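Local coordinates for type IV secretion system protein VirB11 (Brucella suis, PDB 2GZA) that hydrolyses ATP as the hexameric ATPase of the VirB type IV secretion system, which could be required to establish the bacterium's replication niche in the host, at residues I85-P90 with I104-A109; V325-N330 with H339-W344. All blocks are in the same frame, centred on the assembly; numbering follows the deposited sequence.

Contact 1: residues I85-P90 with I104-A109; sequences ISDSRP and IVRPPA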
loop_
_atom_site.group_PDB
_atom_site.type_symbol
_atom_site.label_atom_id
_atom_site.label_comp_id
_atom_site.label_asym_id
_atom_site.label_seq_id
_atom_site.Cartn_x
_atom_site.Cartn_y
_atom_site.Cartn_z
ATOM N N ILE C 85 32.588 -20.885 -16.228
ATOM C CA ILE C 85 33.285 -19.641 -15.999
ATOM C C ILE C 85 33.806 -19.133 -17.353
ATOM O O ILE C 85 34.937 -19.402 -17.767
ATOM C CB ILE C 85 34.416 -19.735 -14.931
ATOM C CG1 ILE C 85 35.020 -18.347 -14.682
ATOM C CG2 ILE C 85 35.485 -20.740 -15.337
ATOM C CD1 ILE C 85 35.438 -18.111 -13.251
ATOM N N SER C 86 32.915 -18.425 -18.014
ATOM C CA SER C 86 33.152 -17.810 -19.290
ATOM C C SER C 86 33.363 -16.331 -19.046
ATOM O O SER C 86 33.308 -15.860 -17.907
ATOM C CB SER C 86 31.960 -18.029 -20.231
ATOM O OG SER C 86 30.753 -17.576 -19.637
ATOM N N ASP C 87 33.603 -15.601 -20.131
ATOM C CA ASP C 87 33.782 -14.166 -20.118
ATOM C C ASP C 87 32.415 -13.450 -20.021
ATOM O O ASP C 87 32.360 -12.237 -19.807
ATOM C CB ASP C 87 34.667 -13.778 -21.319
ATOM C CG ASP C 87 34.292 -12.486 -21.980
ATOM O OD1 ASP C 87 33.889 -12.529 -23.165
ATOM O OD2 ASP C 87 34.413 -11.429 -21.325
ATOM N N SER C 88 31.314 -14.224 -20.141
ATOM C CA SER C 88 29.930 -13.734 -19.955
ATOM C C SER C 88 29.340 -14.233 -18.622
ATOM O O SER C 88 28.224 -13.878 -18.247
ATOM C CB SER C 88 29.048 -14.122 -21.146
ATOM O OG SER C 88 29.236 -15.488 -21.493
ATOM N N ARG C 89 30.135 -15.049 -17.928
ATOM C CA ARG C 89 29.832 -15.494 -16.560
ATOM C C ARG C 89 31.152 -15.580 -15.779
ATOM O O ARG C 89 31.709 -16.660 -15.593
ATOM C CB ARG C 89 29.079 -16.822 -16.559
ATOM C CG ARG C 89 27.582 -16.651 -16.810
ATOM C CD ARG C 89 26.823 -17.959 -16.857
ATOM N NE ARG C 89 25.381 -17.721 -16.915
ATOM C CZ ARG C 89 24.471 -18.639 -17.226
ATOM N NH1 ARG C 89 24.834 -19.882 -17.525
ATOM N NH2 ARG C 89 23.188 -18.310 -17.245
ATOM N N PRO C 90 31.659 -14.416 -15.333
ATOM C CA PRO C 90 32.992 -14.309 -14.751
ATOM C C PRO C 90 33.097 -14.408 -13.223
ATOM O O PRO C 90 34.202 -14.327 -12.689
ATOM C CB PRO C 90 33.447 -12.922 -15.221
ATOM C CG PRO C 90 32.170 -12.186 -15.645
ATOM C CD PRO C 90 31.014 -13.098 -15.417
ATOM N N ILE C 104 35.862 -17.297 -7.284
ATOM C CA ILE C 104 36.702 -16.951 -8.416
ATOM C C ILE C 104 36.061 -15.866 -9.272
ATOM O O ILE C 104 34.903 -15.976 -9.689
ATOM C CB ILE C 104 37.070 -18.182 -9.282
ATOM C CG1 ILE C 104 37.769 -19.250 -8.429
ATOM C CG2 ILE C 104 37.964 -17.763 -10.457
ATOM C CD1 ILE C 104 38.205 -20.486 -9.185
ATOM N N VAL C 105 36.827 -14.807 -9.504
ATOM C CA VAL C 105 36.443 -13.750 -10.429
ATOM C C VAL C 105 37.462 -13.699 -11.563
ATOM O O VAL C 105 38.667 -13.668 -11.317
ATOM C CB VAL C 105 36.380 -12.369 -9.746
ATOM C CG1 VAL C 105 35.644 -11.362 -10.635
ATOM C CG2 VAL C 105 35.715 -12.472 -8.392
ATOM N N ARG C 106 36.972 -13.703 -12.801
ATOM C CA ARG C 106 37.849 -13.616 -13.969
ATOM C C ARG C 106 37.679 -12.303 -14.776
ATOM O O ARG C 106 36.670 -11.615 -14.622
ATOM C CB ARG C 106 37.763 -14.879 -14.842
ATOM C CG ARG C 106 36.476 -15.070 -15.597
ATOM C CD ARG C 106 36.721 -15.794 -16.907
ATOM N NE ARG C 106 37.014 -14.858 -17.996
ATOM C CZ ARG C 106 37.573 -15.188 -19.154
ATOM N NH1 ARG C 106 37.921 -16.445 -19.403
ATOM N NH2 ARG C 106 37.792 -14.253 -20.069
ATOM N N PRO C 107 38.688 -11.958 -15.607
ATOM C CA PRO C 107 39.050 -10.746 -16.359
ATOM C C PRO C 107 38.073 -9.709 -16.944
ATOM O O PRO C 107 38.497 -8.564 -17.126
ATOM C CB PRO C 107 39.938 -11.289 -17.455
ATOM C CG PRO C 107 40.710 -12.268 -16.738
ATOM C CD PRO C 107 39.737 -12.968 -15.812
ATOM N N PRO C 108 36.836 -10.065 -17.334
ATOM C CA PRO C 108 36.081 -8.812 -17.514
ATOM C C PRO C 108 35.730 -8.192 -16.154
ATOM O O PRO C 108 35.864 -6.981 -15.980
ATOM C CB PRO C 108 34.837 -9.233 -18.296
ATOM C CG PRO C 108 34.691 -10.700 -18.028
ATOM C CD PRO C 108 36.064 -11.265 -17.696
ATOM N N ALA C 109 35.333 -9.022 -15.192
ATOM C CA ALA C 109 34.897 -8.524 -13.891
ATOM C C ALA C 109 36.033 -8.156 -12.924
ATOM O O ALA C 109 35.795 -7.487 -11.924
ATOM C CB ALA C 109 33.927 -9.498 -13.250
#

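Contact 2: residues V325-N330 with H339-W344; sequences VVHVHN and HISEVW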
loop_
_atom_site.group_PDB
_atom_site.type_symbol
_atom_site.label_atom_id
_atom_site.label_comp_id
_atom_site.label_asym_id
_atom_site.label_seq_id
_atom_site.Cartn_x
_atom_site.Cartn_y
_atom_site.Cartn_z
ATOM N N VAL C 325 30.084 11.905 6.401
ATOM C CA VAL C 325 29.884 12.418 5.050
ATOM C C VAL C 325 30.739 13.672 4.880
ATOM O O VAL C 325 30.558 14.655 5.604
ATOM C CB VAL C 325 28.391 12.770 4.743
ATOM C CG1 VAL C 325 28.240 13.331 3.323
ATOM C CG2 VAL C 325 27.484 11.567 4.931
ATOM N N VAL C 326 31.673 13.629 3.935
ATOM C CA VAL C 326 32.507 14.787 3.619
ATOM C C VAL C 326 32.028 15.405 2.320
ATOM O O VAL C 326 32.031 14.746 1.287
ATOM C CB VAL C 326 33.987 14.409 3.424
ATOM C CG1 VAL C 326 34.868 15.651 3.558
ATOM C CG2 VAL C 326 34.415 13.323 4.400
ATOM N N HIS C 327 31.612 16.666 2.368
ATOM C CA HIS C 327 31.131 17.339 1.167
ATOM C C HIS C 327 32.181 18.257 0.576
ATOM O O HIS C 327 32.721 19.107 1.266
ATOM C CB HIS C 327 29.841 18.109 1.428
ATOM C CG HIS C 327 29.336 18.863 0.234
ATOM N ND1 HIS C 327 28.828 18.233 -0.879
ATOM C CD2 HIS C 327 29.275 20.191 -0.028
ATOM C CE1 HIS C 327 28.471 19.142 -1.773
ATOM N NE2 HIS C 327 28.731 20.338 -1.280
ATOM N N VAL C 328 32.462 18.073 -0.707
ATOM C CA VAL C 328 33.409 18.925 -1.425
ATOM C C VAL C 328 32.682 19.918 -2.323
ATOM O O VAL C 328 31.727 19.562 -3.013
ATOM C CB VAL C 328 34.387 18.120 -2.305
ATOM C CG1 VAL C 328 35.506 19.027 -2.798
ATOM C CG2 VAL C 328 34.971 16.951 -1.550
ATOM N N HIS C 329 33.153 21.169 -2.313
ATOM C CA HIS C 329 32.635 22.187 -3.219
ATOM C C HIS C 329 33.729 22.832 -4.046
ATOM O O HIS C 329 34.823 23.097 -3.549
ATOM C CB HIS C 329 31.858 23.285 -2.513
ATOM C CG HIS C 329 31.477 24.415 -3.422
ATOM N ND1 HIS C 329 31.908 25.711 -3.230
ATOM C CD2 HIS C 329 30.739 24.433 -4.558
ATOM C CE1 HIS C 329 31.424 26.485 -4.188
ATOM N NE2 HIS C 329 30.717 25.731 -5.010
ATOM N N ASN C 330 33.430 23.085 -5.316
ATOM C CA ASN C 330 34.351 23.845 -6.162
ATOM C C ASN C 330 34.149 25.318 -5.895
ATOM O O ASN C 330 33.188 25.876 -6.314
ATOM C CB ASN C 330 34.105 23.584 -7.657
ATOM C CG ASN C 330 35.169 22.694 -8.297
ATOM O OD1 ASN C 330 35.876 21.950 -7.618
ATOM N ND2 ASN C 330 35.278 22.769 -9.620
ATOM N N HIS C 339 37.522 23.213 -1.935
ATOM C CA HIS C 339 37.449 23.148 -0.476
ATOM C C HIS C 339 36.338 22.232 0.038
ATOM O O HIS C 339 35.473 21.804 -0.721
ATOM C CB HIS C 339 37.293 24.554 0.097
ATOM C CG HIS C 339 35.942 25.145 -0.134
ATOM N ND1 HIS C 339 35.579 25.724 -1.331
ATOM C CD2 HIS C 339 34.862 25.234 0.671
ATOM C CE1 HIS C 339 34.332 26.153 -1.249
ATOM N NE2 HIS C 339 33.874 25.866 -0.044
ATOM N N ILE C 340 36.378 21.939 1.335
ATOM C CA ILE C 340 35.331 21.181 1.996
ATOM C C ILE C 340 34.361 22.137 2.676
ATOM O O ILE C 340 34.772 23.034 3.404
ATOM C CB ILE C 340 35.916 20.180 3.006
ATOM C CG1 ILE C 340 36.887 19.232 2.299
ATOM C CG2 ILE C 340 34.797 19.411 3.718
ATOM C CD1 ILE C 340 37.634 18.300 3.222
ATOM N N SER C 341 33.075 21.932 2.414
ATOM C CA SER C 341 32.003 22.770 2.944
ATOM C C SER C 341 31.586 22.341 4.341
ATOM O O SER C 341 31.414 23.175 5.227
ATOM C CB SER C 341 30.778 22.692 2.029
ATOM O OG SER C 341 31.079 23.107 0.712
ATOM N N GLU C 342 31.417 21.034 4.519
ATOM C CA GLU C 342 30.857 20.471 5.733
ATOM C C GLU C 342 31.406 19.069 5.930
ATOM O O GLU C 342 31.649 18.351 4.965
ATOM C CB GLU C 342 29.326 20.423 5.616
ATOM C CG GLU C 342 28.580 19.950 6.875
ATOM C CD GLU C 342 27.078 19.737 6.651
ATOM O OE1 GLU C 342 26.426 19.165 7.559
ATOM O OE2 GLU C 342 26.545 20.131 5.581
ATOM N N VAL C 343 31.613 18.699 7.185
ATOM C CA VAL C 343 31.879 17.321 7.558
ATOM C C VAL C 343 30.773 16.924 8.517
ATOM O O VAL C 343 30.594 17.545 9.565
ATOM C CB VAL C 343 33.251 17.147 8.226
ATOM C CG1 VAL C 343 33.412 15.731 8.742
ATOM C CG2 VAL C 343 34.364 17.493 7.255
ATOM N N TRP C 344 30.017 15.909 8.143
ATOM C CA TRP C 344 28.927 15.442 8.963
ATOM C C TRP C 344 29.387 14.217 9.752
ATOM O O TRP C 344 29.927 13.267 9.188
ATOM C CB TRP C 344 27.709 15.149 8.077
ATOM C CG TRP C 344 26.519 14.666 8.824
ATOM C CD1 TRP C 344 25.477 15.419 9.269
ATOM C CD2 TRP C 344 26.243 13.318 9.219
ATOM N NE1 TRP C 344 24.566 14.624 9.921
ATOM C CE2 TRP C 344 25.011 13.330 9.908
ATOM C CE3 TRP C 344 26.919 12.100 9.065
ATOM C CZ2 TRP C 344 24.441 12.175 10.444
ATOM C CZ3 TRP C 344 26.350 10.945 9.599
ATOM C CH2 TRP C 344 25.120 10.994 10.283
#

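Contact 1: residues I85-P90 with I104-A109
Arg-106 lies against the loop 85-90, at the margin of the six-stranded antiparallel sheet, where strand 101-105 passes into a proline-rich loop and 85-90 leads into strand 91-95. Its CG takes the crowded position between backbone N and carbonyl carbon (chi1 70°), and the chain then bends twice. The methylene part crosses Ile-85 obliquely, CG lying 3.7 Å from Ile-85 CG1. Beyond it the guanidinium is laid over the backbone and CB of Asp-87, with Asp-87 CA above one face near the rim, while Pro-108 CD meets its edge in plane. Asp-87 OD2 stays 4.6 Å from Arg-106 NH2 and well out of the guanidinium plane; the opposite charges may attract, but no N-H is directed at the carboxylate. Ile-85 and Ile-104 cross at about a right angle, CD1 of the former 3.8 Å from CG2 of the latter, and both also touch helix 67-81. On the loop side Pro-90 CG meets Pro-108 CG at 3.8 Å. The principle illustrated is a backbone bond flanked by side-chain contacts: Arg-106 N donates to Pro-90 O (2.8 Å), and Val-105 CA approaches that same oxygen at 3.2 Å.

Contact 2: residues V325-N330 with H339-W344
The imidazoles of His-329 and His-339 lie side by side and point the same way, yet their planes stand at 86°, with ring centres 5.2 Å apart. His-339 CE1 comes to the edge of the His-329 ring, 3.2 Å from ND1. Gly-337 O accepts a hydrogen bond from His-339 ND1, and His-140 of the second subunit meets the His-339 ring edge-to-face. The His-327 ring has Ser-341 OG at its edge, 3.5 Å from His-327 CD2. Trp-344 presents an edge to Val-325 N and pairs edge-to-face with Phe-293 of helix 289-300. Across the sheet from these rings, Val-326 CG1 packs on Ile-340 CG2 (3.8 Å).

Six backbone hydrogen bonds join the strands, Trp-344 N to Val-325 O and His-329 N to His-339 O, both 2.9 Å, among them. Between these the register shifts: Val-326 pairs with Val-343 but Val-328 with Ile-340, so Ser-341 is the extra residue. His-327 lies across from both Ser-341, whose N it accepts, and Glu-342, whose O it donates to. That is a beta bulge in an antiparallel hairpin, here on the outermost strand, within this chain, of the mixed sheet of the P-loop ATPase domain, with His-327 beside the predicted ATP-binding Gly-182.

Contact 1 closes before contact 2 opens along the chain, and the two do not touch: their centres are 38 Å apart and their nearest atoms about 26 Å. They share no sheet. Contact 1 borders the six-stranded antiparallel sheet, whereas contact 2 is a hairpin in the mixed sheet that includes P-loop strand 178-182. Each also reaches beyond its own sheet. Ala-109 of contact 1 bonds through its backbone to Phe-226 of the three-stranded parallel sheet, and contact 2 meets the second subunit of the hexamer through His-339 and Ile-340. Contact 1 thus lies where two sheets of one chain approach, linked there by a backbone bond, while contact 2 places a strand beside the predicted ATP-binding loop next to one that meets a neighbouring subunit.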